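Putative Lipoprotein (PDB 5J7R) is of unknown function but carries a sporulation and spore germination family domain and is probably anchored to the cell membrane as a lipoprotein. Local coordinates at residues L27-D32 and Q45-D50; P75-D80 and Q111-G116; K82-D87 and I94-K99; M105-E110 and G143-I148. All coordinates share one frame; numbering follows the deposited sequence.

Interaction 1. Residues L27-D32 and Q45-D50; sequences LSLYFD and QEILVD. With MG (magnesium ion), chain E.
Leu27 and Leu29 pair with Ile47 and Gln45 through four backbone hydrogen bonds, two for each hydrogen-bonded pair of this antiparallel hairpin. Leu27 N donates to Ile47 O over 3.0 Å and Ile47 N to Leu27 O over 2.8 Å, while Leu29 and Gln45 exchange an equivalent couple. Between them Ser28 faces Glu46 as a non-hydrogen-bonded pair, its CA 4.4 Å from Glu46 CA. Weaker CA-H...O contacts run from Glu46 CA to Leu27 O and from Ser28 CA to Gln45 O.

The apolar contacts lie on the face that carries Leu27, Leu29, Gln45 and Ile47. Ile47 spreads its two branches over Leu29: CG2 comes 3.7 Å from Leu29 CG, and CD1 meets Leu29 CD1 at the same distance. CG2 of Ile47 sits between the backbone N and the carbonyl carbon, and from there it also touches Leu27 CB at 4.1 Å. Further along, Leu27 CD1 touches Val49 CG2, and the aliphatic CB of Gln45 lies near Phe31 CD2. A second subunit packs Ala119 on Tyr30 and Leu55 on Val49, and Leu48 of a third subunit covers Leu27.

A metal site closes the second strand. Asp50 OD2 binds the magnesium ion at 2.3 Å and four waters complete the ligands seen; OD1 accepts from one of these waters, 2.8 Å away, and caps Glu53 N.

The two-stranded hairpin extends from the body of the chain, and Asp50 links its strand 42-50 to the N-terminus of helix 51-65.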
loop_
_atom_site.group_PDB
_atom_site.type_symbol
_atom_site.label_atom_id
_atom_site.label_comp_id
_atom_site.label_asym_id
_atom_site.label_seq_id
_atom_site.Cartn_x
_atom_site.Cartn_y
_atom_site.Cartn_z
ATOM N N LEU A 27 -7.068 -10.234 -0.557
ATOM C CA LEU A 27 -6.482 -11.135 0.428
ATOM C C LEU A 27 -7.532 -11.828 1.277
ATOM O O LEU A 27 -8.729 -11.623 1.120
ATOM C CB LEU A 27 -5.670 -10.311 1.434
ATOM C CG LEU A 27 -4.529 -9.459 0.915
ATOM C CD1 LEU A 27 -3.933 -8.585 2.015
ATOM C CD2 LEU A 27 -3.455 -10.337 0.296
ATOM N N SER A 28 -7.041 -12.599 2.237
ATOM C CA SER A 28 -7.893 -13.298 3.192
ATOM C C SER A 28 -7.575 -13.038 4.662
ATOM O O SER A 28 -6.435 -12.748 5.048
ATOM C CB SER A 28 -7.952 -14.829 2.903
ATOM O OG SER A 28 -6.917 -15.223 2.014
ATOM N N LEU A 29 -8.645 -13.090 5.443
ATOM C CA LEU A 29 -8.580 -12.975 6.880
ATOM C C LEU A 29 -8.938 -14.360 7.366
ATOM O O LEU A 29 -9.945 -14.926 6.927
ATOM C CB LEU A 29 -9.588 -11.976 7.426
ATOM C CG LEU A 29 -9.372 -10.527 7.051
ATOM C CD1 LEU A 29 -10.540 -9.722 7.590
ATOM C CD2 LEU A 29 -8.044 -10.000 7.598
ATOM N N TYR A 30 -8.110 -14.912 8.244
ATOM C CA TYR A 30 -8.341 -16.240 8.781
ATOM C C TYR A 30 -8.918 -16.169 10.167
ATOM O O TYR A 30 -8.259 -15.708 11.093
ATOM C CB TYR A 30 -7.049 -17.042 8.803
ATOM C CG TYR A 30 -6.531 -17.362 7.436
ATOM C CD1 TYR A 30 -5.726 -16.477 6.765
ATOM C CD2 TYR A 30 -6.850 -18.573 6.809
ATOM C CE1 TYR A 30 -5.242 -16.762 5.505
ATOM C CE2 TYR A 30 -6.362 -18.878 5.548
ATOM C CZ TYR A 30 -5.554 -17.964 4.901
ATOM O OH TYR A 30 -5.065 -18.219 3.647
ATOM N N PHE A 31 -10.164 -16.614 10.294
ATOM C CA PHE A 31 -10.867 -16.642 11.572
ATOM C C PHE A 31 -11.037 -18.074 12.057
ATOM O O PHE A 31 -10.620 -19.022 11.388
ATOM C CB PHE A 31 -12.212 -15.930 11.468
ATOM C CG PHE A 31 -12.082 -14.460 11.255
ATOM C CD1 PHE A 31 -11.783 -13.620 12.324
ATOM C CD2 PHE A 31 -12.277 -13.897 10.000
ATOM C CE1 PHE A 31 -11.660 -12.256 12.135
ATOM C CE2 PHE A 31 -12.165 -12.533 9.812
ATOM C CZ PHE A 31 -11.858 -11.713 10.878
ATOM N N ASP A 32 -11.636 -18.222 13.232
ATOM C CA ASP A 32 -11.847 -19.536 13.828
ATOM C C ASP A 32 -13.042 -20.256 13.184
ATOM O O ASP A 32 -14.186 -19.799 13.284
ATOM C CB ASP A 32 -12.066 -19.375 15.341
ATOM C CG ASP A 32 -12.130 -20.697 16.082
ATOM O OD1 ASP A 32 -11.852 -21.753 15.485
ATOM O OD2 ASP A 32 -12.443 -20.679 17.288
ATOM N N GLN A 45 -11.882 -15.595 5.070
ATOM C CA GLN A 45 -12.945 -14.629 4.800
ATOM C C GLN A 45 -12.226 -13.590 3.948
ATOM O O GLN A 45 -11.256 -12.978 4.390
ATOM C CB GLN A 45 -13.496 -13.983 6.053
ATOM C CG GLN A 45 -14.526 -12.906 5.751
ATOM C CD GLN A 45 -15.126 -12.185 6.988
ATOM O OE1 GLN A 45 -15.048 -10.979 7.030
ATOM N NE2 GLN A 45 -15.671 -12.902 7.999
ATOM N N GLU A 46 -12.683 -13.383 2.733
ATOM C CA GLU A 46 -12.013 -12.414 1.850
ATOM C C GLU A 46 -12.059 -10.936 2.286
ATOM O O GLU A 46 -13.048 -10.456 2.823
ATOM C CB GLU A 46 -12.619 -12.554 0.420
ATOM C CG GLU A 46 -12.141 -11.503 -0.598
ATOM C CD GLU A 46 -12.876 -11.500 -1.955
ATOM O OE1 GLU A 46 -14.066 -11.878 -2.009
ATOM O OE2 GLU A 46 -12.279 -11.068 -2.971
ATOM N N ILE A 47 -10.975 -10.216 2.012
ATOM C CA ILE A 47 -10.896 -8.775 2.281
ATOM C C ILE A 47 -10.219 -8.103 1.084
ATOM O O ILE A 47 -9.150 -8.507 0.674
ATOM C CB ILE A 47 -10.213 -8.482 3.653
ATOM C CG1 ILE A 47 -10.238 -6.982 4.003
ATOM C CG2 ILE A 47 -8.788 -9.028 3.729
ATOM C CD1 ILE A 47 -10.003 -6.701 5.473
ATOM N N LEU A 48 -10.897 -7.150 0.445
ATOM C CA LEU A 48 -10.325 -6.450 -0.660
ATOM C C LEU A 48 -9.789 -5.175 -0.035
ATOM O O LEU A 48 -10.536 -4.255 0.298
ATOM C CB LEU A 48 -11.357 -6.199 -1.745
ATOM C CG LEU A 48 -10.671 -5.617 -2.980
ATOM C CD1 LEU A 48 -9.812 -6.642 -3.714
ATOM C CD2 LEU A 48 -11.735 -5.118 -3.907
ATOM N N VAL A 49 -8.475 -5.152 0.150
ATOM C CA VAL A 49 -7.827 -4.014 0.749
ATOM C C VAL A 49 -7.600 -3.015 -0.345
ATOM O O VAL A 49 -6.903 -3.305 -1.291
ATOM C CB VAL A 49 -6.444 -4.388 1.309
ATOM C CG1 VAL A 49 -5.754 -3.173 1.901
ATOM C CG2 VAL A 49 -6.562 -5.490 2.345
ATOM N N ASP A 50 -8.196 -1.848 -0.204
ATOM C CA ASP A 50 -8.039 -0.762 -1.162
ATOM C C ASP A 50 -6.825 0.046 -0.708
ATOM O O ASP A 50 -6.937 0.803 0.234
ATOM C CB ASP A 50 -9.350 0.053 -1.160
ATOM C CG ASP A 50 -9.343 1.251 -2.069
ATOM O OD1 ASP A 50 -8.356 1.971 -2.181
ATOM O OD2 ASP A 50 -10.408 1.562 -2.596
HETATM MG MG MG E . -11.235 2.388 -4.615
HETATM O O HOH W 1 -9.325 3.919 -3.981
HETATM O O HOH W 2 -11.286 3.537 -6.141
HETATM O O HOH W 3 -9.388 1.309 -5.498
HETATM O O HOH W 4 -12.070 3.506 -3.187
#

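Interaction 2. Residues P75-D80 and Q111-G116; sequences PILPKD and QATLEG
The flat carbonyl group of Ile76 is met in its own plane, at a lone pair, by the hydroxyl of Thr113. OG1 of Thr113 donates to Ile76 O over 2.6 Å, with a C=O...donor angle of 129°. On the helix, the planar ends of Gln111 and Glu115 meet one turn apart: Gln111 NE2 donates over 3.0 Å to Glu115 OE2, which lies close to the Gln111 amide plane, whereas the donor stands 50° out of the carboxylate plane.

Thr113 holds OG1 beside its backbone N, anti to the carbonyl carbon (chi1 -68°); the same hydroxyl lies within hydrogen-bonding reach of Lys109 O, a turn back, so its one proton is at most shared. The Thr113 methyl CG2 meets Leu77 CD2 at 3.9 Å, the two side chains crossing at about a right angle. Ile76 CD1 reaches 4.2 Å from Gly116 C, where the glycine leaves the backbone accessible, and Ile76 CB rests 3.8 Å from Thr113 OG1.

Ile76 packs on Leu63 and Leu77 on Ile64 of helix 51-65, and Tyr30 of a second subunit covers Ile76. This is a buried loop-to-helix junction, a helix threonine hydroxyl binding a carbonyl of the irregular chain between helix 51-65 and strand 83-89.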
loop_
_atom_site.group_PDB
_atom_site.type_symbol
_atom_site.label_atom_id
_atom_site.label_comp_id
_atom_site.label_asym_id
_atom_site.label_seq_id
_atom_site.Cartn_x
_atom_site.Cartn_y
_atom_site.Cartn_z
ATOM N N PRO A 75 -0.064 22.300 14.733
ATOM C CA PRO A 75 -1.100 21.365 14.275
ATOM C C PRO A 75 -2.209 22.050 13.460
ATOM O O PRO A 75 -2.408 23.273 13.572
ATOM C CB PRO A 75 -1.677 20.805 15.584
ATOM C CG PRO A 75 -1.318 21.807 16.629
ATOM C CD PRO A 75 0.002 22.363 16.204
ATOM N N ILE A 76 -2.892 21.252 12.643
ATOM C CA ILE A 76 -3.998 21.719 11.794
ATOM C C ILE A 76 -5.373 21.211 12.248
ATOM O O ILE A 76 -6.395 21.722 11.791
ATOM C CB ILE A 76 -3.776 21.381 10.299
ATOM C CG1 ILE A 76 -3.639 19.873 10.068
ATOM C CG2 ILE A 76 -2.538 22.109 9.793
ATOM C CD1 ILE A 76 -3.546 19.500 8.608
ATOM N N LEU A 77 -5.387 20.213 13.128
ATOM C CA LEU A 77 -6.619 19.649 13.686
ATOM C C LEU A 77 -6.398 19.399 15.169
ATOM O O LEU A 77 -5.266 19.161 15.579
ATOM C CB LEU A 77 -6.983 18.315 13.016
ATOM C CG LEU A 77 -7.435 18.304 11.554
ATOM C CD1 LEU A 77 -7.514 16.883 11.023
ATOM C CD2 LEU A 77 -8.771 19.022 11.396
ATOM N N PRO A 78 -7.468 19.467 15.986
ATOM C CA PRO A 78 -7.322 19.185 17.421
ATOM C C PRO A 78 -6.773 17.776 17.672
ATOM O O PRO A 78 -7.101 16.844 16.934
ATOM C CB PRO A 78 -8.750 19.303 17.942
ATOM C CG PRO A 78 -9.383 20.285 17.028
ATOM C CD PRO A 78 -8.814 19.975 15.676
ATOM N N LYS A 79 -5.952 17.634 18.707
ATOM C CA LYS A 79 -5.327 16.350 19.028
ATOM C C LYS A 79 -6.334 15.250 19.387
ATOM O O LYS A 79 -6.122 14.084 19.052
ATOM C CB LYS A 79 -4.254 16.526 20.103
ATOM C CG LYS A 79 -3.453 15.237 20.324
ATOM C CD LYS A 79 -1.974 15.506 20.598
ATOM C CE LYS A 79 -1.225 14.281 21.065
ATOM N NZ LYS A 79 0.181 14.591 21.445
ATOM N N ASP A 80 -7.425 15.635 20.051
ATOM C CA ASP A 80 -8.473 14.674 20.437
ATOM C C ASP A 80 -9.383 14.245 19.263
ATOM O O ASP A 80 -10.247 13.384 19.444
ATOM C CB ASP A 80 -9.304 15.163 21.646
ATOM C CG ASP A 80 -9.971 16.513 21.419
ATOM O OD1 ASP A 80 -9.771 17.140 20.358
ATOM O OD2 ASP A 80 -10.688 16.961 22.342
ATOM N N GLN A 111 -7.985 28.246 7.129
ATOM C CA GLN A 111 -7.569 28.115 5.733
ATOM C C GLN A 111 -6.329 27.222 5.625
ATOM O O GLN A 111 -6.195 26.466 4.667
ATOM C CB GLN A 111 -7.314 29.477 5.090
ATOM C CG GLN A 111 -6.942 29.374 3.619
ATOM C CD GLN A 111 -6.805 30.712 2.928
ATOM O OE1 GLN A 111 -7.223 31.746 3.448
ATOM N NE2 GLN A 111 -6.227 30.694 1.733
ATOM N N ALA A 112 -5.434 27.310 6.605
ATOM C CA ALA A 112 -4.217 26.491 6.613
ATOM C C ALA A 112 -4.592 25.027 6.818
ATOM O O ALA A 112 -4.000 24.138 6.215
ATOM C CB ALA A 112 -3.263 26.956 7.697
ATOM N N THR A 113 -5.588 24.787 7.667
ATOM C CA THR A 113 -6.070 23.442 7.935
ATOM C C THR A 113 -6.599 22.790 6.667
ATOM O O THR A 113 -6.187 21.684 6.320
ATOM C CB THR A 113 -7.179 23.448 9.000
ATOM O OG1 THR A 113 -6.619 23.829 10.258
ATOM C CG2 THR A 113 -7.821 22.064 9.142
ATOM N N LEU A 114 -7.496 23.476 5.968
ATOM C CA LEU A 114 -8.068 22.931 4.734
ATOM C C LEU A 114 -6.999 22.747 3.645
ATOM O O LEU A 114 -7.002 21.736 2.937
ATOM C CB LEU A 114 -9.231 23.797 4.241
ATOM C CG LEU A 114 -10.359 24.032 5.265
ATOM C CD1 LEU A 114 -11.461 24.872 4.631
ATOM C CD2 LEU A 114 -10.939 22.744 5.832
ATOM N N GLU A 115 -6.084 23.705 3.520
ATOM C CA GLU A 115 -5.011 23.594 2.529
ATOM C C GLU A 115 -4.046 22.456 2.896
ATOM O O GLU A 115 -3.522 21.783 2.011
ATOM C CB GLU A 115 -4.245 24.910 2.367
ATOM C CG GLU A 115 -5.056 26.019 1.709
ATOM C CD GLU A 115 -4.293 27.331 1.545
ATOM O OE1 GLU A 115 -3.213 27.462 2.140
ATOM O OE2 GLU A 115 -4.781 28.245 0.838
ATOM N N GLY A 116 -3.825 22.250 4.198
ATOM C CA GLY A 116 -2.937 21.185 4.687
ATOM C C GLY A 116 -3.488 19.784 4.429
ATOM O O GLY A 116 -2.755 18.884 4.035
#

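Interaction 3. Residues K82-D87 and I94-K99; sequences KLLSFD and IINLSK
A classic beta bulge, in which Leu84 and Ser85 both face Asn96, interrupts the antiparallel hairpin of strands 83-89 and 92-97. Asn96 O is shared by the two bulge amides: Leu84 N donates over 2.8 Å, and Ser85 N makes a weak bond at 3.3 Å. Asn96 N returns a bond to Ser85 O.

The Asn96 side chain repeats this pairing outside the backbone. Its ND2 donates to Ser85 OG over 3.2 Å, with the hydroxyl only 2° out of the amide plane, while OD1 is engaged by Asn136 N, so that both ends of the amide are held. Leu84 CB lies 3.5 Å from the same ND2.

Beyond the bulge, Asp87 and Ile94 form a hydrogen-bonded pair, the Ile94 N to Asp87 O bond being 2.7 Å. At the other end Lys82 N donates to Ser98 OG over 3.1 Å; OG, set between the backbone N and carbonyl carbon (chi1 61°), also bonds Glu100 OE2.

On the face of Leu83, Phe86, Ile95 and Leu97, Ile95 CG1 touches the Phe86 ring at its edge, 3.7 Å from CE1, the two side chains pointing the same way. Leu83 CD1 meets Leu97 CD2 at 3.9 Å. Leu83 and Ile95 pack on Ile60 of helix 51-65, making this a bulged beta hairpin whose second strand is central in a mixed three-stranded sheet.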
loop_
_atom_site.group_PDB
_atom_site.type_symbol
_atom_site.label_atom_id
_atom_site.label_comp_id
_atom_site.label_asym_id
_atom_site.label_seq_id
_atom_site.Cartn_x
_atom_site.Cartn_y
_atom_site.Cartn_z
ATOM N N LYS A 82 -10.790 12.363 16.081
ATOM C CA LYS A 82 -10.729 10.961 15.760
ATOM C C LYS A 82 -11.241 10.731 14.365
ATOM O O LYS A 82 -12.248 11.306 13.977
ATOM C CB LYS A 82 -11.598 10.186 16.735
ATOM C CG LYS A 82 -11.130 10.302 18.196
ATOM C CD LYS A 82 -12.021 9.484 19.113
ATOM C CE LYS A 82 -11.835 9.811 20.581
ATOM N NZ LYS A 82 -12.582 8.880 21.472
ATOM N N LEU A 83 -10.539 9.890 13.618
ATOM C CA LEU A 83 -10.948 9.557 12.266
ATOM C C LEU A 83 -11.983 8.420 12.344
ATOM O O LEU A 83 -11.652 7.302 12.718
ATOM C CB LEU A 83 -9.732 9.138 11.439
ATOM C CG LEU A 83 -9.992 8.763 9.983
ATOM C CD1 LEU A 83 -10.613 9.903 9.208
ATOM C CD2 LEU A 83 -8.695 8.358 9.342
ATOM N N LEU A 84 -13.236 8.719 12.015
ATOM C CA LEU A 84 -14.300 7.718 12.064
ATOM C C LEU A 84 -14.202 6.773 10.881
ATOM O O LEU A 84 -14.345 5.560 11.036
ATOM C CB LEU A 84 -15.671 8.388 12.112
ATOM C CG LEU A 84 -15.919 9.281 13.335
ATOM C CD1 LEU A 84 -17.266 9.973 13.201
ATOM C CD2 LEU A 84 -15.846 8.501 14.640
ATOM N N SER A 85 -13.967 7.329 9.699
ATOM C CA SER A 85 -13.824 6.520 8.496
ATOM C C SER A 85 -13.207 7.337 7.367
ATOM O O SER A 85 -13.273 8.568 7.365
ATOM C CB SER A 85 -15.169 5.964 8.020
ATOM O OG SER A 85 -16.035 7.003 7.605
ATOM N N PHE A 86 -12.619 6.627 6.411
ATOM C CA PHE A 86 -12.009 7.243 5.260
ATOM C C PHE A 86 -12.372 6.400 4.047
ATOM O O PHE A 86 -12.120 5.199 4.040
ATOM C CB PHE A 86 -10.500 7.336 5.437
ATOM C CG PHE A 86 -9.817 8.001 4.294
ATOM C CD1 PHE A 86 -9.741 9.385 4.205
ATOM C CD2 PHE A 86 -9.269 7.248 3.288
ATOM C CE1 PHE A 86 -9.107 9.989 3.120
ATOM C CE2 PHE A 86 -8.652 7.845 2.204
ATOM C CZ PHE A 86 -8.568 9.209 2.115
ATOM N N ASP A 87 -12.970 7.021 3.033
ATOM C CA ASP A 87 -13.394 6.317 1.832
ATOM C C ASP A 87 -13.118 7.161 0.596
ATOM O O ASP A 87 -13.165 8.374 0.656
ATOM C CB ASP A 87 -14.896 5.995 1.922
ATOM C CG ASP A 87 -15.234 5.016 3.061
ATOM O OD1 ASP A 87 -14.702 3.874 3.100
ATOM O OD2 ASP A 87 -16.102 5.356 3.885
ATOM N N ILE A 94 -13.601 11.020 1.058
ATOM C CA ILE A 94 -14.592 11.299 2.089
ATOM C C ILE A 94 -13.891 11.097 3.415
ATOM O O ILE A 94 -13.663 9.961 3.843
ATOM C CB ILE A 94 -15.786 10.342 2.023
ATOM C CG1 ILE A 94 -16.449 10.406 0.683
ATOM C CG2 ILE A 94 -16.871 10.754 2.988
ATOM C CD1 ILE A 94 -17.381 9.250 0.469
ATOM N N ILE A 95 -13.564 12.201 4.066
ATOM C CA ILE A 95 -12.870 12.178 5.341
ATOM C C ILE A 95 -13.900 12.428 6.421
ATOM O O ILE A 95 -14.341 13.556 6.621
ATOM C CB ILE A 95 -11.764 13.246 5.379
ATOM C CG1 ILE A 95 -10.831 13.064 4.180
ATOM C CG2 ILE A 95 -11.007 13.172 6.697
ATOM C CD1 ILE A 95 -9.807 14.163 4.005
ATOM N N ASN A 96 -14.250 11.365 7.136
ATOM C CA ASN A 96 -15.246 11.426 8.183
ATOM C C ASN A 96 -14.595 11.561 9.550
ATOM O O ASN A 96 -13.999 10.616 10.056
ATOM C CB ASN A 96 -16.101 10.169 8.110
ATOM C CG ASN A 96 -17.255 10.192 9.076
ATOM O OD1 ASN A 96 -17.691 11.260 9.529
ATOM N ND2 ASN A 96 -17.788 9.019 9.376
ATOM N N LEU A 97 -14.754 12.735 10.159
ATOM C CA LEU A 97 -14.154 13.044 11.461
ATOM C C LEU A 97 -15.192 13.074 12.565
ATOM O O LEU A 97 -16.386 13.080 12.299
ATOM C CB LEU A 97 -13.453 14.407 11.390
ATOM C CG LEU A 97 -12.409 14.572 10.272
ATOM C CD1 LEU A 97 -11.915 16.007 10.214
ATOM C CD2 LEU A 97 -11.239 13.605 10.430
ATOM N N SER A 98 -14.720 13.079 13.808
ATOM C CA SER A 98 -15.597 13.139 14.974
ATOM C C SER A 98 -15.925 14.601 15.284
ATOM O O SER A 98 -15.362 15.522 14.671
ATOM C CB SER A 98 -14.921 12.498 16.185
ATOM O OG SER A 98 -13.723 13.177 16.523
ATOM N N LYS A 99 -16.826 14.808 16.240
ATOM C CA LYS A 99 -17.252 16.151 16.675
ATOM C C LYS A 99 -16.093 17.040 17.194
ATOM O O LYS A 99 -16.154 18.265 17.087
ATOM C CB LYS A 99 -18.326 15.999 17.762
ATOM C CG LYS A 99 -18.896 17.272 18.362
ATOM C CD LYS A 99 -19.822 16.938 19.531
ATOM C CE LYS A 99 -20.543 18.140 20.126
ATOM N NZ LYS A 99 -21.643 17.728 21.053
#

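Interaction 4. Residues M105-E110 and G143-I148; sequences MSATKE and GGNFDI
Glu110 reaches out between Gly143, Asn145 and Phe146 and grips the loop with both carboxylate oxygens. Its CG is anti to the backbone N (chi1 -177°) and the chain runs on extended. OE1 accepts from Asn145 N over 2.7 Å on its syn lone pair, whereas OE2 is met by Gly143 N at 2.9 Å from above the carboxylate plane. Two backbone N-H donors would be expected to favour the charged form of the carboxylate.

The ring of Phe146 stands almost perpendicular to that carboxylate, 89° between planes, as the two side chains run antiparallel past one another. Ala107 O approaches the ring edge in its plane, 3.4 Å from CE1, and Glu110 CG packs 3.7 Å from CD1.

Asn145 lies obliquely across Glu110. Its ND2 makes a weak bond to Met105 O at 2.8 Å, and its CG rests on Ala107 CB at 3.6 Å. Selenomethionine Met105 lays CB and CG against Gly143 CA, which has no side chain to bar them.

Within the helix segment, Ser106 OG accepts from Lys109 N at 3.2 Å. The loop after strand 129-134 folds against the first turn of helix 107-121, whose N-cap is Ser106.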
loop_
_atom_site.group_PDB
_atom_site.type_symbol
_atom_site.label_atom_id
_atom_site.label_comp_id
_atom_site.label_asym_id
_atom_site.label_seq_id
_atom_site.Cartn_x
_atom_site.Cartn_y
_atom_site.Cartn_z
HETATM N N MSE A 105 -12.049 28.743 15.150
HETATM C CA MSE A 105 -10.758 29.055 14.527
HETATM C C MSE A 105 -10.784 30.358 13.778
HETATM O O MSE A 105 -11.838 30.807 13.323
HETATM C CB MSE A 105 -10.374 28.029 13.454
HETATM C CG MSE A 105 -10.286 26.570 13.905
HETATM SE SE MSE A 105 -9.847 25.437 12.334
HETATM C CE MSE A 105 -10.505 23.716 13.031
ATOM N N SER A 106 -9.605 30.966 13.635
ATOM C CA SER A 106 -9.462 32.210 12.882
ATOM C C SER A 106 -9.484 31.814 11.414
ATOM O O SER A 106 -9.165 30.667 11.072
ATOM C CB SER A 106 -8.141 32.903 13.201
ATOM O OG SER A 106 -7.035 32.082 12.859
ATOM N N ALA A 107 -9.861 32.743 10.547
ATOM C CA ALA A 107 -9.914 32.449 9.115
ATOM C C ALA A 107 -8.561 32.042 8.526
ATOM O O ALA A 107 -8.511 31.249 7.583
ATOM C CB ALA A 107 -10.482 33.624 8.363
ATOM N N THR A 108 -7.474 32.567 9.084
ATOM C CA THR A 108 -6.135 32.225 8.594
ATOM C C THR A 108 -5.748 30.810 9.040
ATOM O O THR A 108 -5.150 30.069 8.265
ATOM C CB THR A 108 -5.059 33.274 8.978
ATOM O OG1 THR A 108 -5.020 33.418 10.401
ATOM C CG2 THR A 108 -5.392 34.615 8.325
ATOM N N LYS A 109 -6.112 30.429 10.266
ATOM C CA LYS A 109 -5.800 29.092 10.786
ATOM C C LYS A 109 -6.657 28.042 10.071
ATOM O O LYS A 109 -6.147 26.995 9.651
ATOM C CB LYS A 109 -6.033 29.038 12.303
ATOM C CG LYS A 109 -5.694 27.756 13.014
ATOM C CD LYS A 109 -4.195 27.540 13.136
ATOM C CE LYS A 109 -3.886 26.083 13.582
ATOM N NZ LYS A 109 -2.506 25.808 14.089
ATOM N N GLU A 110 -7.948 28.332 9.912
ATOM C CA GLU A 110 -8.861 27.406 9.244
ATOM C C GLU A 110 -8.456 27.194 7.788
ATOM O O GLU A 110 -8.567 26.083 7.273
ATOM C CB GLU A 110 -10.316 27.881 9.320
ATOM C CG GLU A 110 -11.302 26.897 8.684
ATOM C CD GLU A 110 -12.762 27.301 8.802
ATOM O OE1 GLU A 110 -13.016 28.504 8.909
ATOM O OE2 GLU A 110 -13.657 26.416 8.752
ATOM N N GLY A 143 -14.217 25.512 11.412
ATOM C CA GLY A 143 -13.819 26.684 12.185
ATOM C C GLY A 143 -14.813 27.810 12.239
ATOM O O GLY A 143 -14.792 28.578 13.180
ATOM N N GLY A 144 -15.657 27.918 11.212
ATOM C CA GLY A 144 -16.665 28.959 11.129
ATOM C C GLY A 144 -16.481 29.872 9.920
ATOM O O GLY A 144 -17.441 30.492 9.456
ATOM N N ASN A 145 -15.264 29.934 9.379
ATOM C CA ASN A 145 -14.981 30.839 8.240
ATOM C C ASN A 145 -15.011 30.244 6.827
ATOM O O ASN A 145 -14.861 30.978 5.852
ATOM C CB ASN A 145 -13.608 31.485 8.429
ATOM C CG ASN A 145 -13.416 32.082 9.825
ATOM O OD1 ASN A 145 -14.008 33.105 10.122
ATOM N ND2 ASN A 145 -12.538 31.493 10.658
ATOM N N PHE A 146 -15.164 28.933 6.704
ATOM C CA PHE A 146 -15.180 28.280 5.398
ATOM C C PHE A 146 -16.308 27.278 5.252
ATOM O O PHE A 146 -16.583 26.497 6.157
ATOM C CB PHE A 146 -13.828 27.624 5.099
ATOM C CG PHE A 146 -12.745 28.606 4.779
ATOM C CD1 PHE A 146 -11.982 29.175 5.784
ATOM C CD2 PHE A 146 -12.494 28.972 3.458
ATOM C CE1 PHE A 146 -10.989 30.090 5.486
ATOM C CE2 PHE A 146 -11.503 29.885 3.153
ATOM C CZ PHE A 146 -10.748 30.448 4.171
ATOM N N ASP A 147 -16.942 27.317 4.082
ATOM C CA ASP A 147 -18.054 26.440 3.753
ATOM C C ASP A 147 -17.539 25.108 3.202
ATOM O O ASP A 147 -16.953 25.062 2.116
ATOM C CB ASP A 147 -18.964 27.127 2.723
ATOM C CG ASP A 147 -20.239 26.341 2.431
ATOM O OD1 ASP A 147 -20.502 25.324 3.108
ATOM O OD2 ASP A 147 -20.998 26.763 1.529
ATOM N N ILE A 148 -17.747 24.039 3.970
ATOM C CA ILE A 148 -17.334 22.672 3.567
ATOM C C ILE A 148 -18.570 21.773 3.417
ATOM O O ILE A 148 -18.550 20.588 3.732
ATOM C CB ILE A 148 -16.284 22.040 4.510
ATOM C CG1 ILE A 148 -16.792 21.954 5.941
ATOM C CG2 ILE A 148 -15.015 22.885 4.482
ATOM C CD1 ILE A 148 -15.922 21.063 6.798
#

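Interactions 2 and 4 share helix 107-121, with centres 10 Å apart, and touch directly: Lys109 NZ lies 2.6 Å from Pro75 O, and Phe146 and Ile148 pack on Leu114. Interaction 3 is nested in the chain loop closed by interaction 2, its centre 14 Å away. Interaction 1 stands apart, its centre 34 Å from that of interaction 2 and 41 Å from that of interaction 4, on the opposite side of the chain's centre. Subunit association brings interactions 1 and 4 of different chains together: Lys109 of one forms a salt bridge with Asp32 of another. The magnesium ion held by Asp50 of interaction 1 lies about 8 Å from the side chain of Asp87 in interaction 3.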